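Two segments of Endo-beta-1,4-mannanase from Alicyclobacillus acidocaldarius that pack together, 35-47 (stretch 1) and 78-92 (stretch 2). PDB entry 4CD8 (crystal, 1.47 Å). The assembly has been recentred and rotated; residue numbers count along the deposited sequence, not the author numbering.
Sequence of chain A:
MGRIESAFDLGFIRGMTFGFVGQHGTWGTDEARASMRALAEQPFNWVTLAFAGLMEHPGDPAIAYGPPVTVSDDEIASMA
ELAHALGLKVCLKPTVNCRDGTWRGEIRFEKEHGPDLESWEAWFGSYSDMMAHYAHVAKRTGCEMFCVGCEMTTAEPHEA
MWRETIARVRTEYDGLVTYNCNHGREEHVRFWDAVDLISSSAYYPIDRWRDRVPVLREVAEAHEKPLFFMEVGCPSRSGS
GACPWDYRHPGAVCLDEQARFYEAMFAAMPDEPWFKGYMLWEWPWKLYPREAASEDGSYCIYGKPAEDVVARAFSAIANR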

# COMPACT_ATOMS: atom_id res chain seq x y z
N SER A 35 -18.92 -3.14 -0.98
CA SER A 35 -17.73 -3.02 -1.81
C SER A 35 -16.75 -4.13 -1.49
O SER A 35 -16.18 -4.74 -2.40
CB SER A 35 -17.05 -1.67 -1.62
OG SER A 35 -15.89 -1.64 -2.42
N MET A 36 -16.59 -4.39 -0.20
CA MET A 36 -15.71 -5.51 0.25
C MET A 36 -16.19 -6.85 -0.26
O MET A 36 -15.36 -7.69 -0.67
CB MET A 36 -15.58 -5.51 1.77
CG MET A 36 -14.64 -6.61 2.26
SD MET A 36 -12.90 -6.41 1.82
CE MET A 36 -12.43 -5.13 2.99
N ARG A 37 -17.50 -7.09 -0.19
CA ARG A 37 -18.04 -8.32 -0.75
C ARG A 37 -17.72 -8.46 -2.26
O ARG A 37 -17.33 -9.54 -2.72
CB ARG A 37 -19.54 -8.45 -0.51
CG ARG A 37 -19.92 -8.66 0.93
CD ARG A 37 -21.42 -8.70 1.09
NE ARG A 37 -21.74 -9.08 2.45
CZ ARG A 37 -22.18 -8.29 3.41
NH1 ARG A 37 -22.50 -7.00 3.19
NH2 ARG A 37 -22.36 -8.81 4.63
N ALA A 38 -17.85 -7.37 -3.03
CA ALA A 38 -17.47 -7.42 -4.43
C ALA A 38 -15.99 -7.69 -4.61
O ALA A 38 -15.56 -8.50 -5.46
CB ALA A 38 -17.86 -6.12 -5.13
N LEU A 39 -15.18 -7.05 -3.78
CA LEU A 39 -13.73 -7.27 -3.85
C LEU A 39 -13.43 -8.77 -3.66
O LEU A 39 -12.61 -9.32 -4.39
CB LEU A 39 -12.99 -6.42 -2.83
CG LEU A 39 -11.46 -6.47 -2.77
CD1 LEU A 39 -10.95 -5.18 -2.15
CD2 LEU A 39 -10.96 -7.70 -1.99
N ALA A 40 -14.09 -9.40 -2.69
CA ALA A 40 -13.79 -10.81 -2.37
C ALA A 40 -14.27 -11.79 -3.46
O ALA A 40 -13.86 -12.97 -3.48
CB ALA A 40 -14.35 -11.21 -1.02
N GLU A 41 -15.11 -11.32 -4.41
CA GLU A 41 -15.49 -12.17 -5.54
C GLU A 41 -14.46 -12.20 -6.69
O GLU A 41 -14.57 -13.02 -7.60
CB GLU A 41 -16.85 -11.75 -6.07
CG GLU A 41 -17.97 -11.96 -5.05
CD GLU A 41 -19.34 -11.62 -5.61
OE1 GLU A 41 -19.66 -12.10 -6.70
OE2 GLU A 41 -20.08 -10.87 -4.99
N GLN A 42 -13.47 -11.31 -6.62
CA GLN A 42 -12.36 -11.27 -7.56
C GLN A 42 -11.39 -12.36 -7.16
O GLN A 42 -11.46 -12.84 -6.02
CB GLN A 42 -11.67 -9.93 -7.46
CG GLN A 42 -12.58 -8.76 -7.83
CD GLN A 42 -12.68 -8.55 -9.32
OE1 GLN A 42 -11.66 -8.50 -10.02
NE2 GLN A 42 -13.90 -8.38 -9.82
N PRO A 43 -10.47 -12.72 -8.05
CA PRO A 43 -9.48 -13.80 -7.75
C PRO A 43 -8.31 -13.29 -6.89
O PRO A 43 -7.12 -13.38 -7.25
CB PRO A 43 -9.04 -14.25 -9.15
CG PRO A 43 -9.16 -13.00 -9.98
CD PRO A 43 -10.34 -12.22 -9.43
N PHE A 44 -8.67 -12.80 -5.70
CA PHE A 44 -7.71 -12.23 -4.77
C PHE A 44 -7.63 -13.07 -3.53
O PHE A 44 -8.64 -13.56 -3.03
CB PHE A 44 -8.14 -10.82 -4.34
CG PHE A 44 -8.30 -9.84 -5.46
CD1 PHE A 44 -7.55 -9.91 -6.59
CD2 PHE A 44 -9.19 -8.78 -5.31
CE1 PHE A 44 -7.69 -8.99 -7.61
CE2 PHE A 44 -9.34 -7.86 -6.32
CZ PHE A 44 -8.58 -7.96 -7.47
N ASN A 45 -6.41 -13.25 -3.04
CA ASN A 45 -6.23 -13.88 -1.76
C ASN A 45 -5.89 -12.92 -0.61
O ASN A 45 -5.92 -13.32 0.55
CB ASN A 45 -5.23 -15.03 -1.90
CG ASN A 45 -3.86 -14.59 -2.37
OD1 ASN A 45 -3.61 -13.43 -2.69
ND2 ASN A 45 -2.95 -15.53 -2.42
N TRP A 46 -5.63 -11.65 -0.94
CA TRP A 46 -5.26 -10.63 0.04
C TRP A 46 -6.06 -9.34 -0.20
O TRP A 46 -6.33 -8.95 -1.33
CB TRP A 46 -3.78 -10.27 -0.10
CG TRP A 46 -2.82 -11.19 0.58
CD1 TRP A 46 -2.29 -12.32 0.06
CD2 TRP A 46 -2.27 -11.05 1.90
NE1 TRP A 46 -1.46 -12.91 0.98
CE2 TRP A 46 -1.43 -12.16 2.12
CE3 TRP A 46 -2.43 -10.11 2.92
CZ2 TRP A 46 -0.73 -12.32 3.31
CZ3 TRP A 46 -1.75 -10.27 4.10
CH2 TRP A 46 -0.90 -11.38 4.29
N VAL A 47 -6.31 -8.63 0.89
CA VAL A 47 -6.76 -7.23 0.86
C VAL A 47 -5.88 -6.43 1.79
O VAL A 47 -5.49 -6.94 2.85
CB VAL A 47 -8.24 -7.12 1.24
CG1 VAL A 47 -8.51 -7.53 2.67
CG2 VAL A 47 -8.77 -5.73 0.97
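Stretch 2 (78-92) SMAELAHALGLKVCL

Stretch 2 repeats the order of stretch 1, helix, connecting turn and then strand, and runs in the same sense. The axes of helix 78-85 and helix 35-40 approach to 10.1 Å, and their N-to-C directions differ by 32° (signed crossing angle -32°), so the helices are roughly parallel. Together the two stretches bury 775 Å², both sides summed.

The helix of stretch 2 is regular, with i to i+4 bonds such as Leu-82 N to Ser-78 O (3.1 Å) and Ala-83 N to Met-79 O (2.9 Å). Its first contact comes from Met-79, whose SD lies 3.9 Å from Met-36 CE. Ala-80 points its CB away from stretch 1 and makes no contact. One turn on from Ser-78, Leu-82 points toward stretch 1 in a t, p rotamer; its CD2 meets Met-36 CB at 3.8 Å, while its CD1 lies over one face of the Arg-37 guanidinium, 4.4 Å from Arg-37 NH2. Ala-83 sits nearest Met-36 in backbone register (CA to CA 7.1 Å), and its small CB reaches Val-47 CG1 at 3.7 Å, linking this helix to the strand of stretch 1.

Leu-86 packs its CB against Ala-40 CB at 3.7 Å and its CD1 against Met-36 CG at 4.0 Å. Gly-87 then breaks the helix in a Schellman motif: its phi is 91°, and the bonds Leu-88 N to Ala-83 O and Gly-87 N to His-84 O, both 3.0 Å, close the last turn. A CB at these angles would jam against the carbonyl O of Leu-86. A water donates to both Gly-87 O and Asn-45 O, at 2.7 Å each, bridging the stretches just before the strands pair.

Leu-88 has the largest covered area of either stretch, 100 Å². Its CD1 lies 3.7 Å from Leu-39 CD2 and 3.9 Å from Ala-40 CB, and its CD2 is 3.4 Å from Phe-44 O.

From Lys-89 onward the backbones form a parallel ladder. Lys-89 N donates to Asn-45 O, Val-47 N to Lys-89 O and Cys-91 N to Val-47 O, each at 2.9 Å with angles of 162-167°. Lys-89 pairs with Trp-46 on one sheet face, where Lys-89 CB lies 3.5 Å from the centroid of the Trp-46 six-membered ring and 10° off its normal, a CH-pi contact. Val-90 pairs with Val-47 on the other face, its CG2 3.9 Å from Val-47 CG1. Cys-91 N approaches the Trp-46 ring edge, 3.7 Å from CZ3; Leu-92 points away.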

# COMPACT_ATOMS: atom_id res chain seq x y z
N SER A 78 -14.06 -4.16 12.09
CA SER A 78 -15.18 -4.61 11.30
C SER A 78 -14.76 -5.03 9.90
O SER A 78 -15.24 -6.04 9.37
CB SER A 78 -16.28 -3.53 11.21
OG SER A 78 -16.84 -3.35 12.48
N MET A 79 -13.91 -4.23 9.27
CA MET A 79 -13.50 -4.55 7.90
C MET A 79 -12.59 -5.77 7.90
O MET A 79 -12.68 -6.61 7.02
CB MET A 79 -12.83 -3.39 7.22
CG MET A 79 -13.81 -2.41 6.62
SD MET A 79 -14.84 -3.09 5.30
CE MET A 79 -16.35 -3.21 6.22
N ALA A 80 -11.72 -5.86 8.88
CA ALA A 80 -10.86 -7.05 8.94
C ALA A 80 -11.67 -8.32 9.14
O ALA A 80 -11.37 -9.38 8.55
CB ALA A 80 -9.82 -6.90 10.02
N GLU A 81 -12.67 -8.24 10.01
CA GLU A 81 -13.49 -9.43 10.34
C GLU A 81 -14.29 -9.89 9.12
O GLU A 81 -14.38 -11.09 8.81
CB GLU A 81 -14.35 -9.09 11.53
CG GLU A 81 -15.40 -10.08 11.96
CD GLU A 81 -16.34 -9.42 12.96
OE1 GLU A 81 -15.82 -8.94 13.98
OE2 GLU A 81 -17.57 -9.35 12.70
N LEU A 82 -14.81 -8.92 8.37
CA LEU A 82 -15.54 -9.19 7.15
C LEU A 82 -14.60 -9.82 6.09
O LEU A 82 -14.91 -10.84 5.48
CB LEU A 82 -16.15 -7.88 6.64
CG LEU A 82 -16.90 -8.00 5.30
CD1 LEU A 82 -18.03 -9.04 5.37
CD2 LEU A 82 -17.47 -6.63 4.88
N ALA A 83 -13.44 -9.20 5.90
CA ALA A 83 -12.48 -9.72 4.93
C ALA A 83 -12.11 -11.14 5.30
O ALA A 83 -12.07 -12.03 4.44
CB ALA A 83 -11.23 -8.88 4.87
N HIS A 84 -11.81 -11.35 6.57
CA HIS A 84 -11.43 -12.69 6.98
C HIS A 84 -12.54 -13.71 6.78
O HIS A 84 -12.29 -14.87 6.43
CB HIS A 84 -11.00 -12.66 8.45
CG HIS A 84 -9.61 -12.14 8.66
ND1 HIS A 84 -9.26 -11.35 9.73
CD2 HIS A 84 -8.47 -12.32 7.95
CE1 HIS A 84 -7.97 -11.07 9.66
NE2 HIS A 84 -7.47 -11.65 8.59
N ALA A 85 -13.76 -13.30 7.07
CA ALA A 85 -14.91 -14.17 6.91
C ALA A 85 -15.18 -14.52 5.45
O ALA A 85 -15.87 -15.52 5.18
CB ALA A 85 -16.14 -13.55 7.54
N LEU A 86 -14.71 -13.64 4.56
CA LEU A 86 -14.80 -13.87 3.12
C LEU A 86 -13.58 -14.63 2.57
O LEU A 86 -13.45 -14.81 1.37
CB LEU A 86 -14.97 -12.54 2.40
CG LEU A 86 -16.24 -11.80 2.74
CD1 LEU A 86 -16.07 -10.35 2.33
CD2 LEU A 86 -17.43 -12.46 2.08
N GLY A 87 -12.67 -15.05 3.45
CA GLY A 87 -11.57 -15.92 3.02
C GLY A 87 -10.32 -15.17 2.59
O GLY A 87 -9.38 -15.75 2.09
N LEU A 88 -10.32 -13.85 2.78
CA LEU A 88 -9.13 -13.05 2.46
C LEU A 88 -8.11 -13.02 3.62
O LEU A 88 -8.50 -13.08 4.78
CB LEU A 88 -9.55 -11.60 2.14
CG LEU A 88 -10.42 -11.47 0.88
CD1 LEU A 88 -11.09 -10.10 0.85
CD2 LEU A 88 -9.58 -11.72 -0.38
N LYS A 89 -6.81 -12.96 3.28
CA LYS A 89 -5.77 -12.53 4.20
C LYS A 89 -5.75 -10.99 4.17
O LYS A 89 -6.08 -10.38 3.15
CB LYS A 89 -4.43 -13.13 3.83
CG LYS A 89 -4.39 -14.62 4.02
CD LYS A 89 -3.00 -15.14 3.67
CE LYS A 89 -2.83 -16.62 4.04
NZ LYS A 89 -3.63 -17.47 3.14
N VAL A 90 -5.35 -10.37 5.28
CA VAL A 90 -5.49 -8.93 5.47
C VAL A 90 -4.16 -8.32 5.87
O VAL A 90 -3.54 -8.73 6.87
CB VAL A 90 -6.53 -8.56 6.54
CG1 VAL A 90 -6.63 -7.05 6.72
CG2 VAL A 90 -7.92 -9.11 6.20
N CYS A 91 -3.74 -7.29 5.13
CA CYS A 91 -2.62 -6.44 5.53
C CYS A 91 -3.17 -5.13 6.05
O CYS A 91 -4.02 -4.52 5.40
CB CYS A 91 -1.68 -6.17 4.38
SG CYS A 91 -0.32 -5.07 4.79
N LEU A 92 -2.69 -4.68 7.21
CA LEU A 92 -3.08 -3.36 7.73
C LEU A 92 -2.00 -2.36 7.39
O LEU A 92 -0.83 -2.58 7.71
CB LEU A 92 -3.34 -3.39 9.23
CG LEU A 92 -3.99 -2.13 9.83
CD1 LEU A 92 -5.36 -1.80 9.20
CD2 LEU A 92 -4.06 -2.27 11.34
O HOH W 1 -6.84 -15.79 1.13